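Hypothetical protein Atu0492 (Agrobacterium tumefaciens, PDB 2GMY) is of unknown function but probably belongs to the AhpD-like antioxidant defence proteins, with the all-helical fold of the carboxymuconolactone decarboxylase family. Local coordinates at residues 39-42 with 43-47; 48-51 with 52-56. One frame throughout, in Å; residues are numbered along the deposited sequence.

Contact 1: residues 39-42 with 43-47; sequences KLRA and SIING
Residues 39-45 form the last turns of helix 32-45, where the amides of Ser43, Ile44 and Ile45, and last that of Asn46, donate in turn to the carbonyls of Lys39, Leu40, Arg41 and Ala42. The Arg41 bond is the straightest, with Ile45 N 3.0 Å from Arg41 O and an N-H...O angle of 167°. The Arg41 side chain, bent at chi2 (60°), runs forward along the helix and crosses Ile45 at about a right angle. Ile45 CG1 sits over one face of the guanidinium, 3.6 Å above its plane and displaced toward the rim, while Ile45 CD1 comes within 3.7 Å of Arg41 NE. NE makes a salt bridge with Asp93, and NH1 has weak hydrogen bonds to the carbonyls of Met72 and Ser73, so the flat group is gripped through its nitrogens while an aliphatic branch supports one face. One residue back, Leu40 and Ile44 meet through methyls, CD1 to CD1 at 4.0 Å, and Ile44 also packs on Ser73 of a second subunit. On the side that faces helix 49-61, Ser43 turns its hydroxyl beside its own amide (chi1 -62°), which puts OG 2.7 Å from Lys39 O; Asn134 OD1 is within hydrogen-bonding distance too, two acceptors for one proton. Lys39 points its amine elsewhere, into a salt bridge with Glu22, and Asn46 ND2 bonds to Asn131 on helix 117-139. Where the helix stops, Gly47 takes positive phi, and Gly47 N returns to Ile44 O at 3.1 Å. With a second bond back into the last turn this is a Schellman motif, the glycine C-terminal cap that ends one helix of an AhpD-like bundle and turns the chain into the next.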
ATOM      1  N   LYS A  39      22.929  -2.586   7.726  1.00 10.15           N
ATOM      2  CA  LYS A  39      22.240  -2.803   9.001  1.00 11.20           C
ATOM      3  C   LYS A  39      21.377  -1.618   9.393  1.00 11.15           C
ATOM      4  O   LYS A  39      20.237  -1.790   9.837  1.00 12.26           O
ATOM      5  CB  LYS A  39      23.235  -3.108  10.117  1.00 11.40           C
ATOM      6  CG  LYS A  39      23.856  -4.494   9.996  1.00 14.09           C
ATOM      7  CD  LYS A  39      24.935  -4.662  11.053  1.00 18.65           C
ATOM      8  CE  LYS A  39      25.416  -6.082  11.094  1.00 22.98           C
ATOM      9  NZ  LYS A  39      26.089  -6.327  12.396  1.00 26.50           N
ATOM     10  N   LEU A  40      21.910  -0.411   9.219  1.00 11.04           N
ATOM     11  CA  LEU A  40      21.178   0.788   9.633  1.00 11.51           C
ATOM     12  C   LEU A  40      19.969   0.997   8.733  1.00 11.57           C
ATOM     13  O   LEU A  40      18.848   1.197   9.218  1.00 11.70           O
ATOM     14  CB  LEU A  40      22.096   2.017   9.635  1.00 12.38           C
ATOM     15  CG  LEU A  40      21.439   3.349  10.024  1.00 12.36           C
ATOM     16  CD1 LEU A  40      20.747   3.275  11.389  1.00 13.21           C
ATOM     17  CD2 LEU A  40      22.491   4.432  10.009  1.00 13.31           C
ATOM     18  N   ARG A  41      20.178   0.917   7.426  1.00 10.91           N
ATOM     19  CA  ARG A  41      19.063   1.176   6.500  1.00 10.89           C
ATOM     20  C   ARG A  41      17.921   0.167   6.645  1.00 10.86           C
ATOM     21  O   ARG A  41      16.750   0.568   6.753  1.00 11.12           O
ATOM     22  CB  ARG A  41      19.540   1.252   5.043  1.00 11.03           C
ATOM     23  CG  ARG A  41      18.413   1.499   4.040  1.00 11.50           C
ATOM     24  CD  ARG A  41      17.662   2.811   4.277  1.00 11.92           C
ATOM     25  NE  ARG A  41      16.509   2.847   3.373  1.00 12.65           N
ATOM     26  CZ  ARG A  41      15.506   3.710   3.474  1.00 13.67           C
ATOM     27  NH1 ARG A  41      15.513   4.649   4.429  1.00 13.59           N
ATOM     28  NH2 ARG A  41      14.499   3.636   2.607  1.00 13.65           N
ATOM     29  N   ALA A  42      18.250  -1.129   6.691  1.00 10.31           N
ATOM     30  CA  ALA A  42      17.211  -2.154   6.832  1.00 10.42           C
ATOM     31  C   ALA A  42      16.455  -1.972   8.146  1.00 10.08           C
ATOM     32  O   ALA A  42      15.228  -2.117   8.198  1.00 11.26           O
ATOM     33  CB  ALA A  42      17.806  -3.559   6.720  1.00 11.47           C
ATOM     34  N   SER A  43      17.197  -1.643   9.206  1.00 10.24           N
ATOM     35  CA  SER A  43      16.566  -1.423  10.511  1.00 10.95           C
ATOM     36  C   SER A  43      15.578  -0.250  10.501  1.00 11.54           C
ATOM     37  O   SER A  43      14.506  -0.331  11.111  1.00 11.55           O
ATOM     38  CB  SER A  43      17.632  -1.228  11.592  1.00 11.09           C
ATOM     39  OG  SER A  43      18.423  -2.399  11.706  1.00 11.94           O
ATOM     40  N   ILE A  44      15.931   0.825   9.800  1.00 11.32           N
ATOM     41  CA  ILE A  44      15.016   1.954   9.661  1.00 11.67           C
ATOM     42  C   ILE A  44      13.743   1.493   8.923  1.00 11.60           C
ATOM     43  O   ILE A  44      12.613   1.755   9.372  1.00 12.13           O
ATOM     44  CB  ILE A  44      15.682   3.127   8.949  1.00 11.99           C
ATOM     45  CG1 ILE A  44      16.762   3.737   9.849  1.00 11.84           C
ATOM     46  CG2 ILE A  44      14.658   4.203   8.596  1.00 11.22           C
ATOM     47  CD1 ILE A  44      17.750   4.648   9.099  1.00 14.21           C
ATOM     48  N   ILE A  45      13.915   0.800   7.802  1.00 11.44           N
ATOM     49  CA  ILE A  45      12.751   0.360   7.021  1.00 11.27           C
ATOM     50  C   ILE A  45      11.827  -0.482   7.878  1.00 11.73           C
ATOM     51  O   ILE A  45      10.590  -0.329   7.850  1.00 11.79           O
ATOM     52  CB  ILE A  45      13.192  -0.452   5.796  1.00 11.25           C
ATOM     53  CG1 ILE A  45      13.948   0.452   4.820  1.00 11.64           C
ATOM     54  CG2 ILE A  45      11.990  -1.107   5.122  1.00 11.90           C
ATOM     55  CD1 ILE A  45      14.613  -0.298   3.685  1.00 13.32           C
ATOM     56  N   ASN A  46      12.440  -1.387   8.640  1.00 10.54           N
ATOM     57  CA  ASN A  46      11.676  -2.341   9.442  1.00 11.06           C
ATOM     58  C   ASN A  46      11.137  -1.783  10.755  1.00 11.11           C
ATOM     59  O   ASN A  46      10.478  -2.512  11.489  1.00 12.10           O
ATOM     60  CB  ASN A  46      12.490  -3.597   9.695  1.00 11.45           C
ATOM     61  CG  ASN A  46      12.608  -4.456   8.463  1.00 11.61           C
ATOM     62  OD1 ASN A  46      11.709  -4.468   7.609  1.00 11.09           O
ATOM     63  ND2 ASN A  46      13.720  -5.171   8.355  1.00 12.66           N
ATOM     64  N   GLY A  47      11.441  -0.520  11.057  1.00 11.21           N
ATOM     65  CA  GLY A  47      10.896   0.125  12.255  1.00 12.40           C
ATOM     66  C   GLY A  47      11.560  -0.350  13.546  1.00 13.12           C
ATOM     67  O   GLY A  47      10.991  -0.208  14.641  1.00 13.48           O
TER

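Contact 2: residues 48-51 with 52-56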
ATOM      1  N   CYS A  48      12.764  -0.903  13.431  1.00 13.13           N
ATOM      2  CA  CYS A  48      13.409  -1.523  14.589  1.00 13.46           C
ATOM      3  C   CYS A  48      14.282  -0.523  15.352  1.00 13.76           C
ATOM      4  O   CYS A  48      15.460  -0.320  15.010  1.00 13.51           O
ATOM      5  CB  CYS A  48      14.231  -2.733  14.161  1.00 13.30           C
ATOM      6  SG  CYS A  48      14.821  -3.644  15.614  1.00 15.01           S
ATOM      7  N   ALA A  49      13.696   0.106  16.371  1.00 13.77           N
ATOM      8  CA  ALA A  49      14.428   1.078  17.199  1.00 14.20           C
ATOM      9  C   ALA A  49      15.619   0.431  17.897  1.00 13.94           C
ATOM     10  O   ALA A  49      16.700   1.030  17.984  1.00 13.97           O
ATOM     11  CB  ALA A  49      13.507   1.715  18.221  1.00 14.50           C
ATOM     12  N   PHE A  50      15.421  -0.790  18.390  1.00 14.61           N
ATOM     13  CA  PHE A  50      16.489  -1.527  19.059  1.00 15.15           C
ATOM     14  C   PHE A  50      17.728  -1.593  18.166  1.00 15.16           C
ATOM     15  O   PHE A  50      18.837  -1.272  18.601  1.00 15.27           O
ATOM     16  CB  PHE A  50      16.031  -2.938  19.437  1.00 16.27           C
ATOM     17  CG  PHE A  50      17.043  -3.710  20.231  1.00 17.60           C
ATOM     18  CD1 PHE A  50      17.174  -3.505  21.603  1.00 19.57           C
ATOM     19  CD2 PHE A  50      17.855  -4.655  19.610  1.00 18.72           C
ATOM     20  CE1 PHE A  50      18.107  -4.229  22.347  1.00 20.58           C
ATOM     21  CE2 PHE A  50      18.792  -5.385  20.346  1.00 18.92           C
ATOM     22  CZ  PHE A  50      18.911  -5.167  21.719  1.00 20.25           C
ATOM     23  N   CYS A  51      17.534  -2.003  16.917  1.00 15.26           N
ATOM     24  CA  CYS A  51      18.657  -2.125  16.000  1.00 15.57           C
ATOM     25  C   CYS A  51      19.152  -0.780  15.492  1.00 15.46           C
ATOM     26  O   CYS A  51      20.353  -0.604  15.342  1.00 15.49           O
ATOM     27  CB  CYS A  51      18.345  -3.078  14.842  1.00 16.17           C
ATOM     28  SG  CYS A  51      18.102  -4.808  15.407  1.00 18.28           S
ATOM     29  N   VAL A  52      18.251   0.171  15.222  1.00 13.97           N
ATOM     30  CA  VAL A  52      18.708   1.497  14.794  1.00 13.82           C
ATOM     31  C   VAL A  52      19.632   2.108  15.848  1.00 14.04           C
ATOM     32  O   VAL A  52      20.700   2.604  15.529  1.00 14.63           O
ATOM     33  CB  VAL A  52      17.539   2.457  14.464  1.00 13.96           C
ATOM     34  CG1 VAL A  52      18.046   3.893  14.270  1.00 13.39           C
ATOM     35  CG2 VAL A  52      16.799   1.975  13.207  1.00 13.97           C
ATOM     36  N   ASP A  53      19.228   2.027  17.107  1.00 14.44           N
ATOM     37  CA  ASP A  53      20.046   2.579  18.189  1.00 15.84           C
ATOM     38  C   ASP A  53      21.445   1.973  18.164  1.00 16.22           C
ATOM     39  O   ASP A  53      22.444   2.697  18.233  1.00 16.78           O
ATOM     40  CB  ASP A  53      19.406   2.329  19.549  1.00 15.56           C
ATOM     41  CG  ASP A  53      20.156   3.028  20.680  1.00 17.15           C
ATOM     42  OD1 ASP A  53      20.222   4.274  20.650  1.00 17.30           O
ATOM     43  OD2 ASP A  53      20.653   2.326  21.590  1.00 20.15           O
ATOM     44  N   MET A  54      21.500   0.648  18.049  1.00 16.50           N
ATOM     45  CA  MET A  54      22.759  -0.088  18.003  1.00 17.38           C
ATOM     46  C   MET A  54      23.617   0.325  16.812  1.00 16.48           C
ATOM     47  O   MET A  54      24.825   0.573  16.941  1.00 16.06           O
ATOM     48  CB  MET A  54      22.466  -1.588  17.928  1.00 17.50           C
ATOM     49  CG  MET A  54      23.689  -2.493  18.069  1.00 19.77           C
ATOM     50  SD  MET A  54      23.278  -4.271  17.961  1.00 20.81           S
ATOM     51  CE  MET A  54      22.079  -4.422  19.254  1.00 24.76           C
ATOM     52  N   HIS A  55      22.992   0.406  15.645  1.00 15.50           N
ATOM     53  CA  HIS A  55      23.773   0.613  14.424  1.00 14.98           C
ATOM     54  C   HIS A  55      24.163   2.060  14.181  1.00 14.76           C
ATOM     55  O   HIS A  55      25.165   2.320  13.522  1.00 15.03           O
ATOM     56  CB  HIS A  55      23.091  -0.061  13.232  1.00 15.34           C
ATOM     57  CG  HIS A  55      22.889  -1.525  13.452  1.00 16.83           C
ATOM     58  ND1 HIS A  55      23.929  -2.358  13.801  1.00 19.83           N
ATOM     59  CD2 HIS A  55      21.781  -2.300  13.416  1.00 18.89           C
ATOM     60  CE1 HIS A  55      23.471  -3.586  13.965  1.00 21.23           C
ATOM     61  NE2 HIS A  55      22.173  -3.578  13.732  1.00 19.88           N
ATOM     62  N   VAL A  56      23.383   2.993  14.724  1.00 14.04           N
ATOM     63  CA  VAL A  56      23.785   4.398  14.782  1.00 14.44           C
ATOM     64  C   VAL A  56      25.120   4.479  15.557  1.00 14.81           C
ATOM     65  O   VAL A  56      26.097   5.079  15.086  1.00 15.22           O
ATOM     66  CB  VAL A  56      22.706   5.257  15.468  1.00 14.45           C
ATOM     67  CG1 VAL A  56      23.289   6.606  15.919  1.00 15.26           C
ATOM     68  CG2 VAL A  56      21.518   5.484  14.525  1.00 13.86           C
TER
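Phe50 swings its ring away from its own amide (chi1 -175°), and Met54 runs out extended until its last torsion bends it (chi3 -56°), so the Met54 CE methyl lands 3.6 Å from Phe50 CE2 and the two side chains cross one turn apart. On another side of the helix, Cys51 and His55 pair through carbon: Cys51 CB is 3.8 Å from His55 CD2. That same CD2 lies only 2.9 Å from Cys51 O, the carbonyl that also accepts from His55 N at 2.8 Å. Cys48 is the N-cap. Its SG accepts from Cys51 N at 3.4 Å, and the two sulfurs, Cys48 SG and Cys51 SG, stand 3.5 Å apart, too far for a disulfide. Two cysteines with two residues between them at a helix start, and a histidine one turn on, match the CxxC...His signature of AhpD-like proteins, where the cysteines form the redox pair; a similar role here is probable. His55 ND1 is held by Glu58, which fixes the turn of the imidazole. Facing elsewhere, Val52 lays CG2 against Cys48 O at 3.2 Å, and the Asp53 carboxylate reaches on to a salt bridge with Lys57.

From the N terminus, contact 1 comes first, closing the final turns of helix 32-45, and contact 2 follows at once as the opening turns of helix 49-61. They lie in series, with neither nested in nor crossing the other, and each spans a few residues of local helix. The join is tight: Cys48 N probably bonds to Ser43 O at 3.0 Å. Beyond it the second helix comes back against the first, with Ser43 packing on Cys51 and Val52, and Lys39 CD touching His55 CE1. Helix 117-139 touches both through Asn134, and both also meet a second subunit, so the pair of helices packs on helix 117-139 within its own chain and on a neighbouring copy of the protein.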